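Local coordinates for nonsense-mediated mRNA decay protein 2 (Saccharomyces cerevisiae, PDB 4LUN), which takes part in nonsense-mediated decay of mRNAs that carry premature stop codons, and is represented here by its N-terminal MIF4G domain, at residues E149-V153 / W222-D228; F195-T201 / F242-T246; L260-H264 / D276-Y282. One frame throughout, in Å; residues are numbered along the deposited sequence.

Interaction 1. Residues E149-V153 / W222-D228; sequences ELYLV and WDDLIYD
L152 lays a methyl over the indole of W222, while its neighbour Y151 reaches across to the backbone of Y227; between them these two consecutive residues bind the end of a helix to a loop. CD1 of L152 stands 3.9 Å from the centroid of the six-membered ring of W222, 16° off the ring normal, a CH-pi contact over the face, and CD2 of the same leucine touches CE3 at the rim. The indole is fixed from its other end, since NE1 bonds to D3 of the N-terminal helix 3-17.

The setting is the all-helical MIF4G domain, a HEAT-repeat-like stack of helices in which the last turn of helix 130-152 meets the long loop leading into helix 231-271. With CG of Y151 anti to the backbone N (chi1 167°), the phenol extends across to that loop, where its OH accepts the N-H of Y227 at 2.9 Å. CG2 of I226 packs against the same OH at 3.6 Å, and CB of Y227 lies 4.0 Å from CE1 of Y151. One water bridges the two backbones, donating both to O of Y151 (2.9 Å) and to O of L225 (2.7 Å).

L225 points its side chain at the helix end, and its CB comes within 3.3 Å of O of L152. That carbonyl is buried by the contact and finds no hydrogen-bond partner in the model, so the atoms packed on that oxygen from the loop are the carbons of L225. L225 also touches K6, K7 and H10 of helix 3-17.

Interaction 2. Residues F195-T201 / F242-T246; sequences FKLGFTT and FIDAT
This is a buried aromatic packing contact inside the helical MIF4G domain, built on an offset edge-to-face pair of phenylalanines. It joins the loop between helix 182-190 and helix 201-210 to the side of the long helix 231-271. F195, in a short 3-10 segment, turns the edge of its ring toward the face of F242; the centroids lie 5.4 Å apart with the planes at 76°, and CE1 of F195 comes to 3.6 Å from CE1 of F242. The two side chains run past each other in opposite directions, each extended from its own backbone with CG anti to N (chi1 163° for F195 and -172° for F242).

Beyond that pair, CZ of F195 reaches CB of A245 at 3.8 Å, one turn along the helix. The CZ edge of the F242 ring rests in turn against the loop: CZ meets CA of T201 at 3.8 Å, near the ring plane, and the OG1 of T200 lies at the same edge. That hydroxyl has its polar partner elsewhere, in the O of L191. F292 of helix 277-303 adds a second edge-to-face partner for F195, so a second helix joins this aromatic cluster.

Both remaining threonine hydroxyls are engaged with backbone carbonyls. OG1 of T201 donates to O of G198 at 2.7 Å and also bonds S295, while its CG2 faces the helix. On the helix, O of F242 takes two donors from opposite faces of its plane, N of T246 at 2.8 Å and OG1 of T246 at 2.9 Å.

Interaction 3. Residues L260-H264 / D276-Y282; sequences LQREH and DEYVEEY
A helical hairpin is closed here near its turn: helix 231-271 runs out, the chain reverses, and helix 277-303 comes back beside it. The short axes of the two segments approach to 8.0 Å at 151°, a nearly antiparallel pair. H264 and D276 tie them together with a histidine-carboxylate hydrogen bond, ND1 donating to OD2 at 2.6 Å and 168°. CG of H264 lies anti to the backbone N, which carries the ring toward D276. The oxygen lies close to the imidazole plane, while ND1 comes to its syn side somewhat out of the carboxylate plane, the two planes being turned 50° apart. OD1 of D276 meanwhile caps the returning helix, accepting N of V279 at 3.0 Å and, more weakly, N of Y278. One aspartate thus both starts the second helix and grips the first; the carboxylate would probably favour a protonated imidazole.

Contacts over ring faces extend this link. CB of V279 sits 3.6 Å from the centroid of the H264 ring, over its centre, and CB of E263 sits 3.7 Å from that of Y278. The Y278 ring is sandwiched, because CG of E277 covers its opposite face. E263 itself bends away to a salt bridge with K266. Farther from the turn, L260 fits between residues of the facing helix, its CD1 at 3.8 Å from CG of E281 and its CB at 4.1 Å from CB of Y282. Q261 and Y282 lie side by side, CB of Q261 against CE1 of Y282; their polar ends bond to H313 and H312 of the C-terminal hexahistidine tag.

The hairpin projects well beyond the main body: the centre of the contact lies about 38 Å from the centre of the chain, with V257 and C267 of helix 231-271 extending the packing along that helix.

From the N terminus, helix 130-152 supplies the first half of interaction 1, and the chain then passes through 195-201 before 222-228 closes that loop. Interaction 2 opens inside it and closes after it, at 242-246, so the two cross, their centres about 27 Å apart and both within the MIF4G domain. Interaction 3 follows in series and closes a far shorter loop. Helix 231-271 serves both interactions 2 and 3, whose nearest atoms are about 12 Å apart. Interactions 1 and 3 lie on opposite sides of the chain's centre: the one ties helix 130-152 to a late loop, the other pairs the two longest helices.

Interaction 1. Residues E149-V153 / W222-D228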
loop_
_atom_site.group_PDB
_atom_site.type_symbol
_atom_site.label_atom_id
_atom_site.label_comp_id
_atom_site.label_asym_id
_atom_site.label_seq_id
_atom_site.Cartn_x
_atom_site.Cartn_y
_atom_site.Cartn_z
ATOM N N GLU A 149 3.183 -5.390 5.072
ATOM C CA GLU A 149 4.095 -5.914 6.082
ATOM C C GLU A 149 3.305 -6.706 7.123
ATOM O O GLU A 149 3.772 -7.748 7.620
ATOM C CB GLU A 149 4.885 -4.795 6.767
ATOM C CG GLU A 149 5.766 -3.939 5.858
ATOM C CD GLU A 149 7.012 -4.646 5.342
ATOM O OE1 GLU A 149 7.187 -5.863 5.590
ATOM O OE2 GLU A 149 7.823 -3.969 4.674
ATOM N N LEU A 150 2.100 -6.231 7.442
ATOM C CA LEU A 150 1.244 -6.937 8.405
ATOM C C LEU A 150 0.565 -8.162 7.800
ATOM O O LEU A 150 0.170 -9.095 8.516
ATOM C CB LEU A 150 0.185 -5.996 8.999
ATOM C CG LEU A 150 0.762 -4.948 9.936
ATOM C CD1 LEU A 150 -0.280 -3.860 10.204
ATOM C CD2 LEU A 150 1.196 -5.617 11.241
ATOM N N TYR A 151 0.409 -8.146 6.485
ATOM C CA TYR A 151 -0.064 -9.316 5.773
ATOM C C TYR A 151 1.006 -10.395 5.858
ATOM O O TYR A 151 0.706 -11.561 6.131
ATOM C CB TYR A 151 -0.374 -8.971 4.304
ATOM C CG TYR A 151 -0.566 -10.217 3.465
ATOM C CD1 TYR A 151 -1.806 -10.826 3.374
ATOM C CD2 TYR A 151 0.502 -10.797 2.787
ATOM C CE1 TYR A 151 -1.973 -11.982 2.635
ATOM C CE2 TYR A 151 0.346 -11.948 2.055
ATOM C CZ TYR A 151 -0.889 -12.537 1.974
ATOM O OH TYR A 151 -1.042 -13.679 1.218
ATOM N N LEU A 152 2.259 -10.013 5.624
ATOM C CA LEU A 152 3.328 -11.005 5.545
ATOM C C LEU A 152 3.618 -11.673 6.893
ATOM O O LEU A 152 4.183 -12.772 6.943
ATOM C CB LEU A 152 4.600 -10.393 4.968
ATOM C CG LEU A 152 4.525 -10.047 3.476
ATOM C CD1 LEU A 152 5.708 -9.176 3.092
ATOM C CD2 LEU A 152 4.482 -11.319 2.624
ATOM N N VAL A 153 3.242 -11.018 7.980
ATOM C CA VAL A 153 3.377 -11.652 9.297
ATOM C C VAL A 153 2.079 -12.287 9.792
ATOM O O VAL A 153 1.986 -12.698 10.939
ATOM C CB VAL A 153 3.999 -10.711 10.375
ATOM C CG1 VAL A 153 5.407 -10.301 9.958
ATOM C CG2 VAL A 153 3.115 -9.495 10.624
ATOM N N TRP A 222 9.095 -16.117 0.517
ATOM C CA TRP A 222 7.916 -15.717 1.291
ATOM C C TRP A 222 6.734 -16.685 1.185
ATOM O O TRP A 222 5.658 -16.403 1.715
ATOM C CB TRP A 222 7.463 -14.292 0.914
ATOM C CG TRP A 222 8.390 -13.218 1.380
ATOM C CD1 TRP A 222 9.442 -13.357 2.234
ATOM C CD2 TRP A 222 8.349 -11.827 1.010
ATOM N NE1 TRP A 222 10.063 -12.140 2.422
ATOM C CE2 TRP A 222 9.414 -11.188 1.681
ATOM C CE3 TRP A 222 7.520 -11.066 0.180
ATOM C CZ2 TRP A 222 9.668 -9.816 1.547
ATOM C CZ3 TRP A 222 7.781 -9.699 0.044
ATOM C CH2 TRP A 222 8.848 -9.096 0.726
ATOM N N ASP A 223 6.936 -17.835 0.543
ATOM C CA ASP A 223 5.855 -18.805 0.381
ATOM C C ASP A 223 5.182 -19.212 1.694
ATOM O O ASP A 223 3.972 -19.419 1.724
ATOM C CB ASP A 223 6.353 -20.068 -0.336
ATOM C CG ASP A 223 6.576 -19.854 -1.820
ATOM O OD1 ASP A 223 6.253 -18.757 -2.346
ATOM O OD2 ASP A 223 7.059 -20.809 -2.475
ATOM N N ASP A 224 5.957 -19.330 2.774
ATOM C CA ASP A 224 5.403 -19.727 4.070
ATOM C C ASP A 224 4.607 -18.598 4.715
ATOM O O ASP A 224 3.895 -18.813 5.700
ATOM C CB ASP A 224 6.517 -20.124 5.045
ATOM C CG ASP A 224 7.145 -21.458 4.718
ATOM O OD1 ASP A 224 6.574 -22.215 3.902
ATOM O OD2 ASP A 224 8.214 -21.753 5.296
ATOM N N LEU A 225 4.746 -17.395 4.168
ATOM C CA LEU A 225 4.114 -16.219 4.749
ATOM C C LEU A 225 2.805 -15.885 4.053
ATOM O O LEU A 225 2.005 -15.104 4.565
ATOM C CB LEU A 225 5.040 -15.016 4.660
ATOM C CG LEU A 225 6.417 -15.196 5.278
ATOM C CD1 LEU A 225 7.267 -13.929 5.066
ATOM C CD2 LEU A 225 6.265 -15.521 6.748
ATOM N N ILE A 226 2.591 -16.487 2.893
ATOM C CA ILE A 226 1.471 -16.143 2.030
ATOM C C ILE A 226 0.222 -16.928 2.437
ATOM O O ILE A 226 0.284 -18.139 2.647
ATOM C CB ILE A 226 1.857 -16.380 0.555
ATOM C CG1 ILE A 226 2.810 -15.269 0.092
ATOM C CG2 ILE A 226 0.636 -16.416 -0.342
ATOM C CD1 ILE A 226 3.589 -15.578 -1.175
ATOM N N TYR A 227 -0.900 -16.229 2.567
ATOM C CA TYR A 227 -2.154 -16.848 3.005
ATOM C C TYR A 227 -2.766 -17.798 1.971
ATOM O O TYR A 227 -3.040 -18.975 2.250
ATOM C CB TYR A 227 -3.161 -15.740 3.375
ATOM C CG TYR A 227 -4.476 -16.276 3.900
ATOM C CD1 TYR A 227 -4.584 -16.765 5.195
ATOM C CD2 TYR A 227 -5.603 -16.316 3.088
ATOM C CE1 TYR A 227 -5.791 -17.252 5.680
ATOM C CE2 TYR A 227 -6.812 -16.808 3.570
ATOM C CZ TYR A 227 -6.892 -17.272 4.856
ATOM O OH TYR A 227 -8.092 -17.770 5.329
ATOM N N ASP A 228 -2.985 -17.280 0.771
ATOM C CA ASP A 228 -3.611 -18.023 -0.317
ATOM C C ASP A 228 -2.569 -18.208 -1.416
ATOM O O ASP A 228 -2.032 -17.238 -1.942
ATOM C CB ASP A 228 -4.835 -17.244 -0.829
ATOM C CG ASP A 228 -5.609 -17.978 -1.919
ATOM O OD1 ASP A 228 -5.030 -18.837 -2.626
ATOM O OD2 ASP A 228 -6.811 -17.668 -2.082
HETATM O O HOH W 1 -0.353 -14.086 5.242
#

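Interaction 2. Residues F195-T201 / F242-T246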
loop_
_atom_site.group_PDB
_atom_site.type_symbol
_atom_site.label_atom_id
_atom_site.label_comp_id
_atom_site.label_asym_id
_atom_site.label_seq_id
_atom_site.Cartn_x
_atom_site.Cartn_y
_atom_site.Cartn_z
ATOM N N PHE A 195 -6.344 6.704 -13.652
ATOM C CA PHE A 195 -5.163 6.046 -14.203
ATOM C C PHE A 195 -4.501 6.847 -15.301
ATOM O O PHE A 195 -3.275 6.881 -15.391
ATOM C CB PHE A 195 -5.510 4.662 -14.745
ATOM C CG PHE A 195 -4.461 4.098 -15.667
ATOM C CD1 PHE A 195 -3.336 3.470 -15.151
ATOM C CD2 PHE A 195 -4.618 4.159 -17.048
ATOM C CE1 PHE A 195 -2.363 2.954 -15.995
ATOM C CE2 PHE A 195 -3.643 3.634 -17.909
ATOM C CZ PHE A 195 -2.519 3.032 -17.379
ATOM N N LYS A 196 -5.306 7.499 -16.134
ATOM C CA LYS A 196 -4.751 8.174 -17.305
ATOM C C LYS A 196 -3.813 9.337 -16.981
ATOM O O LYS A 196 -3.027 9.747 -17.850
ATOM C CB LYS A 196 -5.855 8.566 -18.304
ATOM C CG LYS A 196 -6.456 7.354 -19.012
ATOM C CD LYS A 196 -7.215 7.738 -20.276
ATOM C CE LYS A 196 -8.392 8.654 -19.983
ATOM N NZ LYS A 196 -9.118 9.012 -21.245
ATOM N N LEU A 197 -3.866 9.836 -15.736
ATOM C CA LEU A 197 -2.974 10.918 -15.286
ATOM C C LEU A 197 -1.582 10.423 -14.907
ATOM O O LEU A 197 -0.645 11.216 -14.853
ATOM C CB LEU A 197 -3.592 11.771 -14.161
ATOM C CG LEU A 197 -4.822 12.574 -14.590
ATOM C CD1 LEU A 197 -5.315 13.429 -13.432
ATOM C CD2 LEU A 197 -4.513 13.441 -15.816
ATOM N N GLY A 198 -1.437 9.120 -14.670
ATOM C CA GLY A 198 -0.119 8.531 -14.456
ATOM C C GLY A 198 0.386 8.487 -13.023
ATOM O O GLY A 198 1.451 7.927 -12.758
ATOM N N PHE A 199 -0.348 9.079 -12.087
ATOM C CA PHE A 199 0.096 9.038 -10.694
ATOM C C PHE A 199 0.055 7.625 -10.088
ATOM O O PHE A 199 0.885 7.276 -9.227
ATOM C CB PHE A 199 -0.719 10.014 -9.827
ATOM C CG PHE A 199 -0.582 11.459 -10.235
ATOM C CD1 PHE A 199 0.581 12.156 -9.967
ATOM C CD2 PHE A 199 -1.623 12.121 -10.867
ATOM C CE1 PHE A 199 0.711 13.489 -10.333
ATOM C CE2 PHE A 199 -1.496 13.465 -11.240
ATOM C CZ PHE A 199 -0.325 14.136 -10.973
ATOM N N THR A 200 -0.901 6.795 -10.501
ATOM C CA THR A 200 -0.971 5.471 -9.878
ATOM C C THR A 200 0.117 4.536 -10.375
ATOM O O THR A 200 0.362 3.501 -9.754
ATOM C CB THR A 200 -2.334 4.773 -10.042
ATOM O OG1 THR A 200 -2.512 4.383 -11.401
ATOM C CG2 THR A 200 -3.464 5.696 -9.602
ATOM N N THR A 201 0.773 4.876 -11.481
ATOM C CA THR A 201 1.864 4.025 -11.963
ATOM C C THR A 201 2.977 3.987 -10.915
ATOM O O THR A 201 3.703 2.996 -10.816
ATOM C CB THR A 201 2.440 4.462 -13.334
ATOM O OG1 THR A 201 2.971 5.783 -13.231
ATOM C CG2 THR A 201 1.396 4.408 -14.447
ATOM N N PHE A 242 -1.548 -4.273 -16.049
ATOM C CA PHE A 242 -1.279 -2.870 -15.753
ATOM C C PHE A 242 -0.128 -2.391 -16.619
ATOM O O PHE A 242 -0.108 -1.254 -17.078
ATOM C CB PHE A 242 -0.960 -2.702 -14.266
ATOM C CG PHE A 242 -0.859 -1.268 -13.834
ATOM C CD1 PHE A 242 -2.002 -0.524 -13.560
ATOM C CD2 PHE A 242 0.374 -0.676 -13.695
ATOM C CE1 PHE A 242 -1.906 0.799 -13.163
ATOM C CE2 PHE A 242 0.487 0.652 -13.306
ATOM C CZ PHE A 242 -0.665 1.390 -13.030
ATOM N N ILE A 243 0.843 -3.261 -16.839
ATOM C CA ILE A 243 1.977 -2.900 -17.679
ATOM C C ILE A 243 1.549 -2.697 -19.135
ATOM O O ILE A 243 1.995 -1.749 -19.786
ATOM C CB ILE A 243 3.109 -3.936 -17.560
ATOM C CG1 ILE A 243 3.744 -3.860 -16.177
ATOM C CG2 ILE A 243 4.171 -3.684 -18.633
ATOM C CD1 ILE A 243 4.715 -4.997 -15.914
ATOM N N ASP A 244 0.670 -3.563 -19.643
ATOM C CA ASP A 244 0.163 -3.403 -21.007
ATOM C C ASP A 244 -0.482 -2.028 -21.138
ATOM O O ASP A 244 -0.284 -1.324 -22.126
ATOM C CB ASP A 244 -0.888 -4.479 -21.327
ATOM C CG ASP A 244 -0.296 -5.721 -21.977
ATOM O OD1 ASP A 244 0.895 -5.710 -22.350
ATOM O OD2 ASP A 244 -1.042 -6.715 -22.138
ATOM N N ALA A 245 -1.260 -1.661 -20.128
ATOM C CA ALA A 245 -1.983 -0.389 -20.120
ATOM C C ALA A 245 -1.031 0.782 -20.043
ATOM O O ALA A 245 -1.221 1.793 -20.722
ATOM C CB ALA A 245 -2.965 -0.342 -18.963
ATOM N N THR A 246 -0.010 0.646 -19.198
ATOM C CA THR A 246 0.983 1.705 -19.023
ATOM C C THR A 246 1.815 1.890 -20.296
ATOM O O THR A 246 2.079 3.018 -20.727
ATOM C CB THR A 246 1.893 1.378 -17.820
ATOM O OG1 THR A 246 1.095 1.324 -16.631
ATOM C CG2 THR A 246 2.972 2.438 -17.647
#

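Interaction 3. Residues L260-H264 / D276-Y282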
loop_
_atom_site.group_PDB
_atom_site.type_symbol
_atom_site.label_atom_id
_atom_site.label_comp_id
_atom_site.label_asym_id
_atom_site.label_seq_id
_atom_site.Cartn_x
_atom_site.Cartn_y
_atom_site.Cartn_z
ATOM N N LEU A 260 3.396 17.451 -31.322
ATOM C CA LEU A 260 3.263 18.848 -30.893
ATOM C C LEU A 260 4.602 19.557 -30.893
ATOM O O LEU A 260 4.701 20.709 -31.321
ATOM C CB LEU A 260 2.612 18.949 -29.514
ATOM C CG LEU A 260 1.153 18.496 -29.490
ATOM C CD1 LEU A 260 0.671 18.287 -28.068
ATOM C CD2 LEU A 260 0.322 19.549 -30.195
ATOM N N GLN A 261 5.642 18.862 -30.431
ATOM C CA GLN A 261 6.977 19.440 -30.438
ATOM C C GLN A 261 7.442 19.749 -31.865
ATOM O O GLN A 261 8.026 20.813 -32.142
ATOM C CB GLN A 261 7.960 18.497 -29.749
ATOM C CG GLN A 261 9.381 19.027 -29.787
ATOM C CD GLN A 261 10.381 18.073 -29.167
ATOM O OE1 GLN A 261 10.536 16.938 -29.617
ATOM N NE2 GLN A 261 11.073 18.538 -28.130
ATOM N N ARG A 262 7.156 18.836 -32.791
ATOM C CA ARG A 262 7.576 19.022 -34.176
ATOM C C ARG A 262 6.872 20.217 -34.789
ATOM O O ARG A 262 7.504 21.038 -35.447
ATOM C CB ARG A 262 7.298 17.766 -35.004
ATOM C CG ARG A 262 8.276 16.632 -34.747
ATOM C CD ARG A 262 7.867 15.387 -35.516
ATOM N NE ARG A 262 8.281 15.459 -36.912
ATOM C CZ ARG A 262 9.481 15.080 -37.341
ATOM N NH1 ARG A 262 10.369 14.602 -36.478
ATOM N NH2 ARG A 262 9.793 15.177 -38.626
ATOM N N GLU A 263 5.566 20.331 -34.561
ATOM C CA GLU A 263 4.833 21.476 -35.101
ATOM C C GLU A 263 5.312 22.800 -34.499
ATOM O O GLU A 263 5.414 23.791 -35.219
ATOM C CB GLU A 263 3.319 21.321 -34.906
ATOM C CG GLU A 263 2.699 20.219 -35.758
ATOM C CD GLU A 263 3.068 20.321 -37.236
ATOM O OE1 GLU A 263 2.981 21.425 -37.813
ATOM O OE2 GLU A 263 3.456 19.287 -37.823
ATOM N N HIS A 264 5.613 22.800 -33.199
ATOM C CA HIS A 264 6.130 23.989 -32.515
ATOM C C HIS A 264 7.471 24.392 -33.140
ATOM O O HIS A 264 7.742 25.576 -33.408
ATOM C CB HIS A 264 6.291 23.706 -31.012
ATOM C CG HIS A 264 7.195 24.671 -30.308
ATOM N ND1 HIS A 264 6.979 26.032 -30.322
ATOM C CD2 HIS A 264 8.324 24.477 -29.588
ATOM C CE1 HIS A 264 7.939 26.635 -29.643
ATOM N NE2 HIS A 264 8.766 25.713 -29.182
ATOM N N ASP A 276 3.461 29.322 -29.272
ATOM C CA ASP A 276 2.432 29.077 -30.270
ATOM C C ASP A 276 1.503 28.046 -29.645
ATOM O O ASP A 276 1.778 27.550 -28.550
ATOM C CB ASP A 276 3.048 28.535 -31.563
ATOM C CG ASP A 276 3.985 27.361 -31.317
ATOM O OD1 ASP A 276 3.503 26.321 -30.847
ATOM O OD2 ASP A 276 5.197 27.474 -31.616
ATOM N N GLU A 277 0.421 27.701 -30.338
ATOM C CA GLU A 277 -0.593 26.828 -29.757
ATOM C C GLU A 277 -0.078 25.410 -29.507
ATOM O O GLU A 277 -0.603 24.697 -28.646
ATOM C CB GLU A 277 -1.808 26.761 -30.675
ATOM C CG GLU A 277 -1.535 25.991 -31.953
ATOM C CD GLU A 277 -2.603 26.195 -32.998
ATOM O OE1 GLU A 277 -2.382 27.023 -33.904
ATOM O OE2 GLU A 277 -3.651 25.525 -32.916
ATOM N N TYR A 278 0.950 25.008 -30.254
ATOM C CA TYR A 278 1.457 23.639 -30.146
ATOM C C TYR A 278 2.271 23.445 -28.872
ATOM O O TYR A 278 2.093 22.462 -28.158
ATOM C CB TYR A 278 2.270 23.267 -31.388
ATOM C CG TYR A 278 1.483 23.472 -32.661
ATOM C CD1 TYR A 278 0.388 22.663 -32.946
ATOM C CD2 TYR A 278 1.801 24.495 -33.544
ATOM C CE1 TYR A 278 -0.353 22.850 -34.089
ATOM C CE2 TYR A 278 1.059 24.688 -34.698
ATOM C CZ TYR A 278 -0.014 23.864 -34.957
ATOM O OH TYR A 278 -0.753 24.053 -36.104
ATOM N N VAL A 279 3.147 24.398 -28.562
ATOM C CA VAL A 279 3.940 24.254 -27.344
ATOM C C VAL A 279 3.090 24.458 -26.087
ATOM O O VAL A 279 3.376 23.885 -25.035
ATOM C CB VAL A 279 5.231 25.134 -27.364
ATOM C CG1 VAL A 279 4.887 26.624 -27.387
ATOM C CG2 VAL A 279 6.127 24.784 -26.180
ATOM N N GLU A 280 2.018 25.242 -26.197
ATOM C CA GLU A 280 1.103 25.395 -25.072
ATOM C C GLU A 280 0.407 24.085 -24.709
ATOM O O GLU A 280 0.250 23.758 -23.529
ATOM C CB GLU A 280 0.070 26.490 -25.345
ATOM C CG GLU A 280 0.657 27.888 -25.536
ATOM C CD GLU A 280 1.455 28.389 -24.338
ATOM O OE1 GLU A 280 1.300 27.851 -23.215
ATOM O OE2 GLU A 280 2.246 29.337 -24.525
ATOM N N GLU A 281 -0.011 23.332 -25.720
ATOM C CA GLU A 281 -0.632 22.035 -25.460
ATOM C C GLU A 281 0.425 21.027 -25.010
ATOM O O GLU A 281 0.195 20.195 -24.134
ATOM C CB GLU A 281 -1.368 21.517 -26.698
ATOM C CG GLU A 281 -2.122 20.225 -26.414
ATOM C CD GLU A 281 -3.016 19.776 -27.560
ATOM O OE1 GLU A 281 -3.217 20.557 -28.518
ATOM O OE2 GLU A 281 -3.520 18.630 -27.492
ATOM N N TYR A 282 1.594 21.112 -25.631
ATOM C CA TYR A 282 2.735 20.267 -25.283
ATOM C C TYR A 282 3.052 20.373 -23.795
ATOM O O TYR A 282 3.269 19.367 -23.120
ATOM C CB TYR A 282 3.942 20.728 -26.114
ATOM C CG TYR A 282 5.263 20.092 -25.734
ATOM C CD1 TYR A 282 5.665 18.893 -26.314
ATOM C CD2 TYR A 282 6.121 20.713 -24.827
ATOM C CE1 TYR A 282 6.879 18.314 -25.978
ATOM C CE2 TYR A 282 7.332 20.149 -24.488
ATOM C CZ TYR A 282 7.713 18.953 -25.070
ATOM O OH TYR A 282 8.929 18.392 -24.736
#